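Side-chain contact in biofilm growth-associated repressor (Xylella fastidiosa, PDB 3PQK), which represses transcription of its own operon by binding a palindromic AT-rich sequence that spans the -10 region of the blh promoter: residues Cys30-Gly35 and Gly40-Gln45. Numbering follows the deposited sequence.
Sequences CTLVEG and GELEQQ
Thr31 meets Leu42 and Gln45 through a single methyl, and following its side chain from CB shows how. CB is aimed at helix 39-46, and there the chain divides. OG1 lies beside the backbone N, giving its proton to Met27 O, one turn back in the same helix. CG2, anti to that N, reaches helix 39-46. There Thr31 CG2 stands 4.0 Å from Leu42 CD2. Gln45 NE2 is nearer, 3.5 Å from Thr31 CG2. The terminal amide of Gln45 comes from the opposite direction on an extended chain and presents a flat face to the methyl, with CD, OE1 and NE2 almost equidistant from it, OE1 being 3.7 Å from Thr31 CG2. Deeper in, Leu32 CD2 touches Leu42 CD2 at 4.1 Å, the two leucines crossing near a right angle; Phe37 touches both and Thr31 as well. Toward solvent, the planes of the Glu34 carboxylate and the Gln45 amide are 19° apart, yet Glu34 OE1 is 3.8 Å from Gln45 NE2 and no hydrogen bond forms; Glu34 OE2 hydrogen-bonds to Tyr92 OH of helix 84-96. With no hydrogen bond across it, the contact joins helix 23-33 to the first helix of the predicted helix-turn-helix through van der Waals packing, a buried methyl cluster beside a polar edge where Glu34 is anchored by Tyr92 and Gln45 is not well ordered.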
ATOM      1  N   CYS B  30     -10.840   4.790   3.014  1.00 24.74           N
ATOM      2  CA  CYS B  30     -11.453   5.183   1.737  1.00 25.87           C
ATOM      3  C   CYS B  30     -12.726   6.011   1.948  1.00 27.29           C
ATOM      4  O   CYS B  30     -12.919   6.995   1.241  1.00 25.48           O
ATOM      5  CB  CYS B  30     -11.704   3.973   0.841  1.00 27.51           C
ATOM      6  SG  CYS B  30     -10.292   3.555  -0.201  1.00 32.30           S
ATOM      7  N   THR B  31     -13.547   5.665   2.973  1.00 24.97           N
ATOM      8  CA  THR B  31     -14.765   6.440   3.297  1.00 24.10           C
ATOM      9  C   THR B  31     -14.381   7.873   3.703  1.00 27.59           C
ATOM     10  O   THR B  31     -15.011   8.839   3.251  1.00 26.36           O
ATOM     11  CB  THR B  31     -15.596   5.735   4.395  1.00 26.99           C
ATOM     12  OG1 THR B  31     -15.845   4.377   4.018  1.00 24.95           O
ATOM     13  CG2 THR B  31     -16.928   6.443   4.678  1.00 25.60           C
ATOM     14  N   LEU B  32     -13.295   8.007   4.497  1.00 22.39           N
ATOM     15  CA  LEU B  32     -12.811   9.297   4.994  1.00 21.66           C
ATOM     16  C   LEU B  32     -12.164  10.213   3.979  1.00 24.72           C
ATOM     17  O   LEU B  32     -11.979  11.391   4.245  1.00 25.37           O
ATOM     18  CB  LEU B  32     -11.950   9.133   6.247  1.00 21.85           C
ATOM     19  CG  LEU B  32     -12.647   8.554   7.485  1.00 26.56           C
ATOM     20  CD1 LEU B  32     -11.615   8.200   8.534  1.00 26.96           C
ATOM     21  CD2 LEU B  32     -13.661   9.565   8.101  1.00 27.81           C
ATOM     22  N   VAL B  33     -11.835   9.700   2.808  1.00 23.60           N
ATOM     23  CA  VAL B  33     -11.301  10.503   1.687  1.00 23.19           C
ATOM     24  C   VAL B  33     -12.408  11.504   1.279  1.00 29.96           C
ATOM     25  O   VAL B  33     -12.129  12.658   0.976  1.00 32.31           O
ATOM     26  CB  VAL B  33     -10.902   9.556   0.513  1.00 26.48           C
ATOM     27  CG1 VAL B  33     -10.700  10.318  -0.798  1.00 26.03           C
ATOM     28  CG2 VAL B  33      -9.655   8.753   0.869  1.00 26.17           C
ATOM     29  N   GLU B  34     -13.656  11.053   1.337  1.00 27.52           N
ATOM     30  CA  GLU B  34     -14.855  11.806   0.989  1.00 27.82           C
ATOM     31  C   GLU B  34     -15.255  12.889   2.001  1.00 32.88           C
ATOM     32  O   GLU B  34     -15.933  13.854   1.624  1.00 31.54           O
ATOM     33  CB  GLU B  34     -15.997  10.847   0.684  1.00 28.73           C
ATOM     34  CG  GLU B  34     -15.715  10.051  -0.589  1.00 41.15           C
ATOM     35  CD  GLU B  34     -16.556   8.817  -0.824  1.00 62.97           C
ATOM     36  OE1 GLU B  34     -17.485   8.554  -0.027  1.00 60.97           O
ATOM     37  OE2 GLU B  34     -16.301   8.122  -1.832  1.00 63.94           O
ATOM     38  N   GLY B  35     -14.756  12.786   3.235  1.00 27.66           N
ATOM     39  CA  GLY B  35     -15.027  13.784   4.259  1.00 27.48           C
ATOM     40  C   GLY B  35     -15.000  13.245   5.669  1.00 32.46           C
ATOM     41  O   GLY B  35     -14.685  12.070   5.882  1.00 32.71           O
ATOM     42  N   GLY B  40     -21.301   6.840  14.131  1.00 28.41           N
ATOM     43  CA  GLY B  40     -22.602   6.351  13.677  1.00 26.56           C
ATOM     44  C   GLY B  40     -22.712   6.321  12.172  1.00 27.36           C
ATOM     45  O   GLY B  40     -23.203   5.350  11.615  1.00 27.29           O
ATOM     46  N   GLU B  41     -22.230   7.381  11.499  1.00 24.01           N
ATOM     47  CA  GLU B  41     -22.208   7.495  10.051  1.00 22.98           C
ATOM     48  C   GLU B  41     -21.263   6.465   9.432  1.00 30.35           C
ATOM     49  O   GLU B  41     -21.570   5.899   8.368  1.00 28.88           O
ATOM     50  CB  GLU B  41     -21.781   8.895   9.640  1.00 24.21           C
ATOM     51  CG  GLU B  41     -22.765   9.938  10.115  1.00 29.01           C
ATOM     52  CD  GLU B  41     -22.395  11.385   9.887  1.00 37.72           C
ATOM     53  OE1 GLU B  41     -21.200  11.741   9.954  1.00 32.42           O
ATOM     54  OE2 GLU B  41     -23.325  12.180   9.644  1.00 30.78           O
ATOM     55  N   LEU B  42     -20.106   6.218  10.092  1.00 27.30           N
ATOM     56  CA  LEU B  42     -19.148   5.223   9.598  1.00 25.57           C
ATOM     57  C   LEU B  42     -19.762   3.830   9.675  1.00 31.57           C
ATOM     58  O   LEU B  42     -19.670   3.072   8.718  1.00 31.45           O
ATOM     59  CB  LEU B  42     -17.792   5.311  10.358  1.00 23.73           C
ATOM     60  CG  LEU B  42     -16.970   6.560  10.032  1.00 26.19           C
ATOM     61  CD1 LEU B  42     -15.920   6.817  11.059  1.00 26.18           C
ATOM     62  CD2 LEU B  42     -16.444   6.560   8.600  1.00 26.21           C
ATOM     63  N   GLU B  43     -20.431   3.522  10.790  1.00 32.72           N
ATOM     64  CA  GLU B  43     -21.078   2.232  11.035  1.00 34.79           C
ATOM     65  C   GLU B  43     -22.120   1.917   9.969  1.00 43.36           C
ATOM     66  O   GLU B  43     -22.166   0.790   9.489  1.00 43.49           O
ATOM     67  CB  GLU B  43     -21.698   2.194  12.439  1.00 36.21           C
ATOM     68  CG  GLU B  43     -22.601   0.996  12.716  1.00 45.92           C
ATOM     69  CD  GLU B  43     -23.226   0.973  14.096  1.00 77.46           C
ATOM     70  OE1 GLU B  43     -22.673   0.284  14.985  1.00 73.62           O
ATOM     71  OE2 GLU B  43     -24.265   1.646  14.292  1.00 84.23           O
ATOM     72  N   GLN B  44     -22.946   2.910   9.604  1.00 42.67           N
ATOM     73  CA  GLN B  44     -24.000   2.757   8.598  1.00 43.09           C
ATOM     74  C   GLN B  44     -23.461   2.589   7.197  1.00 47.53           C
ATOM     75  O   GLN B  44     -23.914   1.692   6.486  1.00 48.19           O
ATOM     76  CB  GLN B  44     -25.003   3.924   8.656  1.00 44.93           C
ATOM     77  CG  GLN B  44     -25.800   3.995   9.965  1.00 66.91           C
ATOM     78  CD  GLN B  44     -26.634   2.761  10.218  1.00 85.10           C
ATOM     79  OE1 GLN B  44     -27.526   2.412   9.434  1.00 80.60           O
ATOM     80  NE2 GLN B  44     -26.338   2.065  11.308  1.00 74.87           N
ATOM     81  N   GLN B  45     -22.502   3.439   6.789  1.00 43.32           N
ATOM     82  CA  GLN B  45     -21.907   3.397   5.450  1.00 42.80           C
ATOM     83  C   GLN B  45     -21.055   2.133   5.141  1.00 46.34           C
ATOM     84  O   GLN B  45     -20.976   1.720   3.987  1.00 45.31           O
ATOM     85  CB  GLN B  45     -21.074   4.664   5.213  1.00 44.14           C
ATOM     86  CG  GLN B  45     -20.937   5.035   3.736  1.00 65.78           C
ATOM     87  CD  GLN B  45     -20.336   6.408   3.511  1.00 94.27           C
ATOM     88  OE1 GLN B  45     -20.524   7.349   4.295  1.00 90.57           O
ATOM     89  NE2 GLN B  45     -19.612   6.561   2.409  1.00 90.50           N
TER